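Local coordinates for DUF1881 domain-containing protein (Neurospora crassa, PDB 5Z6D) that is named for its abundance in perithecia and joins a betagamma-crystallin domain, whose calcium site is made inoperative by interdomain contacts, to an Ig-like domain, at residues 154-162 and 198-206. The protein carries 1 engineered substitution. Sequence-based numbering, arbitrary orientation.
Sequences SGVYIAVGS and VTLVDNKPS
The backbone carbonyl of Ile158, inside a classic beta bulge, receives the last modelled residue of the chain. Ser206 N donates to Ile158 O at 3.1 Å, with an N-H...O angle of 156°. Pro205 adds a CA-H...O contact to the same oxygen, with Pro205 CA 3.3 Å from Ile158 O. The bulge places Ile158 and Ala159 together opposite Val149 of strand 143-151.

A water extends this link. The oxygen of this water accepts from Val160 N at 3.1 Å. The same water oxygen is hydrogen-bonded to Ser206 OG at 2.7 Å. Gln185 also hydrogen-bonds Ser206 OG and the carbonyl of Lys204, so the tail is held from a second loop.

The apolar part centres on the buried side chain of Ile158. Its CG1 lies beside the backbone N, and the branch runs on extended (chi2 -173°), which brings CD1 up against Leu200 of strand 195-200. There Ile158 CD1 meets Leu200 CD2 tip to tip at 3.7 Å. The same methyl packs against the backbone of the tail, with Ile158 CD1 4.0 Å from Asn203 CA. The CG2 branch faces the carbonyls of Asp202 and Lys204. The tail thus curves around Ile158. Tyr108 touches both Ile158 and Leu200, and its hydroxyl bonds the Asn203 amide.

An Asx turn shapes the tail: Lys204 N donates to Asp202 OD1 at 3.0 Å, meeting it from well above the carboxylate plane.

Strands 157-168 and 195-200 belong to different sheets. Side chains meeting between them, with the tail after strand 195-200 reaching strand 157-168 of the other sheet, are characteristic of a beta sandwich, here the Ig-like domain.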
ATOM      1  N   SER A 154     -26.832  -2.239  -1.498  1.00 36.96           N
ATOM      2  CA  SER A 154     -27.798  -1.648  -2.415  1.00 37.40           C
ATOM      3  C   SER A 154     -27.228  -1.494  -3.826  1.00 34.32           C
ATOM      4  O   SER A 154     -27.972  -1.555  -4.806  1.00 37.65           O
ATOM      5  CB  SER A 154     -28.278  -0.294  -1.877  1.00 33.22           C
ATOM      6  OG  SER A 154     -27.246   0.685  -1.893  1.00 34.34           O
ATOM      7  N   GLY A 155     -25.913  -1.305  -3.931  1.00 30.78           N
ATOM      8  CA  GLY A 155     -25.259  -1.134  -5.217  1.00 31.21           C
ATOM      9  C   GLY A 155     -25.081   0.331  -5.566  1.00 29.01           C
ATOM     10  O   GLY A 155     -24.404   0.670  -6.528  1.00 29.95           O
ATOM     11  N   VAL A 156     -25.693   1.193  -4.760  1.00 30.00           N
ATOM     12  CA  VAL A 156     -25.725   2.632  -4.999  1.00 32.09           C
ATOM     13  C   VAL A 156     -24.414   3.332  -4.656  1.00 32.87           C
ATOM     14  O   VAL A 156     -23.850   3.119  -3.581  1.00 26.75           O
ATOM     15  CB  VAL A 156     -26.854   3.295  -4.188  1.00 40.50           C
ATOM     16  CG1 VAL A 156     -26.960   4.776  -4.528  1.00 44.88           C
ATOM     17  CG2 VAL A 156     -28.180   2.589  -4.445  1.00 45.56           C
ATOM     18  N   TYR A 157     -23.941   4.178  -5.564  1.00 27.21           N
ATOM     19  CA  TYR A 157     -22.737   4.955  -5.300  1.00 22.72           C
ATOM     20  C   TYR A 157     -23.028   6.141  -4.393  1.00 29.31           C
ATOM     21  O   TYR A 157     -23.928   6.940  -4.649  1.00 35.78           O
ATOM     22  CB  TYR A 157     -22.086   5.418  -6.605  1.00 17.40           C
ATOM     23  CG  TYR A 157     -21.272   4.321  -7.229  1.00 21.83           C
ATOM     24  CD1 TYR A 157     -19.986   4.058  -6.778  1.00 22.22           C
ATOM     25  CD2 TYR A 157     -21.805   3.505  -8.226  1.00 23.03           C
ATOM     26  CE1 TYR A 157     -19.237   3.041  -7.317  1.00 22.06           C
ATOM     27  CE2 TYR A 157     -21.060   2.484  -8.778  1.00 31.74           C
ATOM     28  CZ  TYR A 157     -19.777   2.250  -8.312  1.00 26.95           C
ATOM     29  OH  TYR A 157     -19.016   1.235  -8.842  1.00 31.13           O
ATOM     30  N   ILE A 158     -22.258   6.232  -3.317  1.00 25.50           N
ATOM     31  CA  ILE A 158     -22.388   7.333  -2.389  1.00 23.26           C
ATOM     32  C   ILE A 158     -21.657   8.512  -2.971  1.00 28.80           C
ATOM     33  O   ILE A 158     -22.155   9.641  -2.961  1.00 29.35           O
ATOM     34  CB  ILE A 158     -21.786   7.018  -1.021  1.00 23.10           C
ATOM     35  CG1 ILE A 158     -22.528   5.874  -0.343  1.00 31.48           C
ATOM     36  CG2 ILE A 158     -21.780   8.263  -0.126  1.00 30.28           C
ATOM     37  CD1 ILE A 158     -22.058   5.656   1.066  1.00 42.26           C
ATOM     38  N   ALA A 159     -20.462   8.250  -3.481  1.00 28.26           N
ATOM     39  CA  ALA A 159     -19.678   9.368  -4.001  1.00 24.73           C
ATOM     40  C   ALA A 159     -18.630   8.912  -4.974  1.00 24.42           C
ATOM     41  O   ALA A 159     -18.134   7.807  -4.885  1.00 23.99           O
ATOM     42  CB  ALA A 159     -19.021  10.126  -2.865  1.00 23.96           C
ATOM     43  N   VAL A 160     -18.284   9.786  -5.901  1.00 21.63           N
ATOM     44  CA  VAL A 160     -17.237   9.511  -6.858  1.00 20.35           C
ATOM     45  C   VAL A 160     -16.360  10.742  -6.888  1.00 20.99           C
ATOM     46  O   VAL A 160     -16.861  11.857  -6.841  1.00 29.12           O
ATOM     47  CB  VAL A 160     -17.815   9.187  -8.243  1.00 32.21           C
ATOM     48  CG1 VAL A 160     -16.729   9.171  -9.295  1.00 40.57           C
ATOM     49  CG2 VAL A 160     -18.547   7.853  -8.191  1.00 33.14           C
ATOM     50  N   GLY A 161     -15.047  10.558  -6.887  1.00 19.14           N
ATOM     51  CA  GLY A 161     -14.168  11.707  -6.945  1.00 22.36           C
ATOM     52  C   GLY A 161     -12.729  11.277  -7.056  1.00 18.81           C
ATOM     53  O   GLY A 161     -12.405  10.349  -7.792  1.00 19.21           O
ATOM     54  N   SER A 162     -11.855  11.976  -6.348  1.00 21.06           N
ATOM     55  CA  SER A 162     -10.448  11.623  -6.378  1.00 22.37           C
ATOM     56  C   SER A 162      -9.739  12.100  -5.128  1.00 19.24           C
ATOM     57  O   SER A 162     -10.272  12.899  -4.357  1.00 21.21           O
ATOM     58  CB  SER A 162      -9.770  12.205  -7.618  1.00 31.67           C
ATOM     59  OG  SER A 162      -9.877  13.615  -7.630  1.00 25.76           O
ATOM     60  N   VAL A 198      -9.448   6.365   6.456  1.00 16.90           N
ATOM     61  CA  VAL A 198     -10.439   7.119   5.713  1.00 18.65           C
ATOM     62  C   VAL A 198     -11.794   6.650   6.203  1.00 18.56           C
ATOM     63  O   VAL A 198     -12.090   5.460   6.141  1.00 18.70           O
ATOM     64  CB  VAL A 198     -10.290   6.913   4.207  1.00 17.79           C
ATOM     65  CG1 VAL A 198     -11.463   7.559   3.450  1.00 21.31           C
ATOM     66  CG2 VAL A 198      -8.938   7.464   3.735  1.00 20.13           C
ATOM     67  N   THR A 199     -12.607   7.579   6.705  1.00 21.06           N
ATOM     68  CA  THR A 199     -13.853   7.228   7.366  1.00 20.66           C
ATOM     69  C   THR A 199     -15.061   7.802   6.628  1.00 19.15           C
ATOM     70  O   THR A 199     -15.086   8.991   6.281  1.00 19.24           O
ATOM     71  CB  THR A 199     -13.876   7.722   8.822  1.00 22.72           C
ATOM     72  OG1 THR A 199     -12.803   7.111   9.553  1.00 23.35           O
ATOM     73  CG2 THR A 199     -15.194   7.364   9.484  1.00 24.12           C
ATOM     74  N   LEU A 200     -16.052   6.949   6.373  1.00 18.49           N
ATOM     75  CA  LEU A 200     -17.343   7.401   5.854  1.00 20.01           C
ATOM     76  C   LEU A 200     -18.139   8.053   6.983  1.00 24.07           C
ATOM     77  O   LEU A 200     -18.558   7.380   7.913  1.00 24.02           O
ATOM     78  CB  LEU A 200     -18.136   6.238   5.242  1.00 18.72           C
ATOM     79  CG  LEU A 200     -19.446   6.636   4.558  1.00 20.01           C
ATOM     80  CD1 LEU A 200     -19.178   7.392   3.259  1.00 24.16           C
ATOM     81  CD2 LEU A 200     -20.318   5.429   4.291  1.00 23.55           C
ATOM     82  N   VAL A 201     -18.325   9.364   6.911  1.00 21.16           N
ATOM     83  CA  VAL A 201     -18.994  10.076   8.000  1.00 28.32           C
ATOM     84  C   VAL A 201     -20.445  10.414   7.640  1.00 27.61           C
ATOM     85  O   VAL A 201     -21.241  10.788   8.501  1.00 31.12           O
ATOM     86  CB  VAL A 201     -18.233  11.367   8.381  1.00 31.96           C
ATOM     87  CG1 VAL A 201     -16.897  11.019   9.056  1.00 32.77           C
ATOM     88  CG2 VAL A 201     -18.006  12.236   7.159  1.00 34.46           C
ATOM     89  N   ASP A 202     -20.786  10.253   6.369  1.00 25.11           N
ATOM     90  CA  ASP A 202     -22.134  10.544   5.889  1.00 28.77           C
ATOM     91  C   ASP A 202     -22.464   9.602   4.738  1.00 26.00           C
ATOM     92  O   ASP A 202     -21.689   9.494   3.795  1.00 27.99           O
ATOM     93  CB  ASP A 202     -22.228  12.009   5.449  1.00 30.35           C
ATOM     94  CG  ASP A 202     -23.564  12.355   4.821  1.00 39.98           C
ATOM     95  OD1 ASP A 202     -24.558  11.644   5.081  1.00 39.03           O
ATOM     96  OD2 ASP A 202     -23.617  13.352   4.068  1.00 44.96           O
ATOM     97  N   ASN A 203     -23.589   8.900   4.814  1.00 27.06           N
ATOM     98  CA  ASN A 203     -23.902   7.928   3.772  1.00 26.39           C
ATOM     99  C   ASN A 203     -24.976   8.421   2.808  1.00 24.30           C
ATOM    100  O   ASN A 203     -25.491   7.655   1.999  1.00 25.91           O
ATOM    101  CB  ASN A 203     -24.307   6.584   4.390  1.00 27.78           C
ATOM    102  CG  ASN A 203     -25.502   6.692   5.318  1.00 28.88           C
ATOM    103  OD1 ASN A 203     -25.895   7.782   5.722  1.00 33.10           O
ATOM    104  ND2 ASN A 203     -26.074   5.548   5.674  1.00 31.00           N
ATOM    105  N   LYS A 204     -25.282   9.709   2.880  1.00 24.27           N
ATOM    106  CA  LYS A 204     -26.151  10.343   1.891  1.00 25.15           C
ATOM    107  C   LYS A 204     -25.386  10.626   0.593  1.00 27.02           C
ATOM    108  O   LYS A 204     -24.371  11.314   0.606  1.00 28.93           O
ATOM    109  CB  LYS A 204     -26.739  11.642   2.451  1.00 27.98           C
ATOM    110  CG  LYS A 204     -27.790  12.284   1.555  1.00 30.34           C
ATOM    111  CD  LYS A 204     -28.195  13.659   2.079  1.00 38.84           C
ATOM    112  CE  LYS A 204     -29.507  14.126   1.469  1.00 47.33           C
ATOM    113  NZ  LYS A 204     -29.443  14.179  -0.017  1.00 53.05           N
ATOM    114  N   PRO A 205     -25.875  10.093  -0.534  1.00 27.87           N
ATOM    115  CA  PRO A 205     -25.226  10.278  -1.830  1.00 30.92           C
ATOM    116  C   PRO A 205     -25.132  11.738  -2.220  1.00 34.68           C
ATOM    117  O   PRO A 205     -25.955  12.556  -1.799  1.00 32.71           O
ATOM    118  CB  PRO A 205     -26.146   9.521  -2.797  1.00 28.52           C
ATOM    119  CG  PRO A 205     -26.791   8.517  -1.962  1.00 32.35           C
ATOM    120  CD  PRO A 205     -27.034   9.201  -0.645  1.00 32.79           C
ATOM    121  N   SER A 206     -24.121  12.041  -3.022  1.00 33.49           N
ATOM    122  CA  SER A 206     -23.915  13.380  -3.541  1.00 38.32           C
ATOM    123  C   SER A 206     -25.165  13.889  -4.258  1.00 46.11           C
ATOM    124  O   SER A 206     -25.719  13.215  -5.131  1.00 47.11           O
ATOM    125  CB  SER A 206     -22.704  13.383  -4.477  1.00 33.13           C
ATOM    126  OG  SER A 206     -21.608  12.707  -3.873  1.00 34.07           O
TER
HETATM  127  O   HOH W   1     -19.936  12.380  -5.926  1.00 33.64           O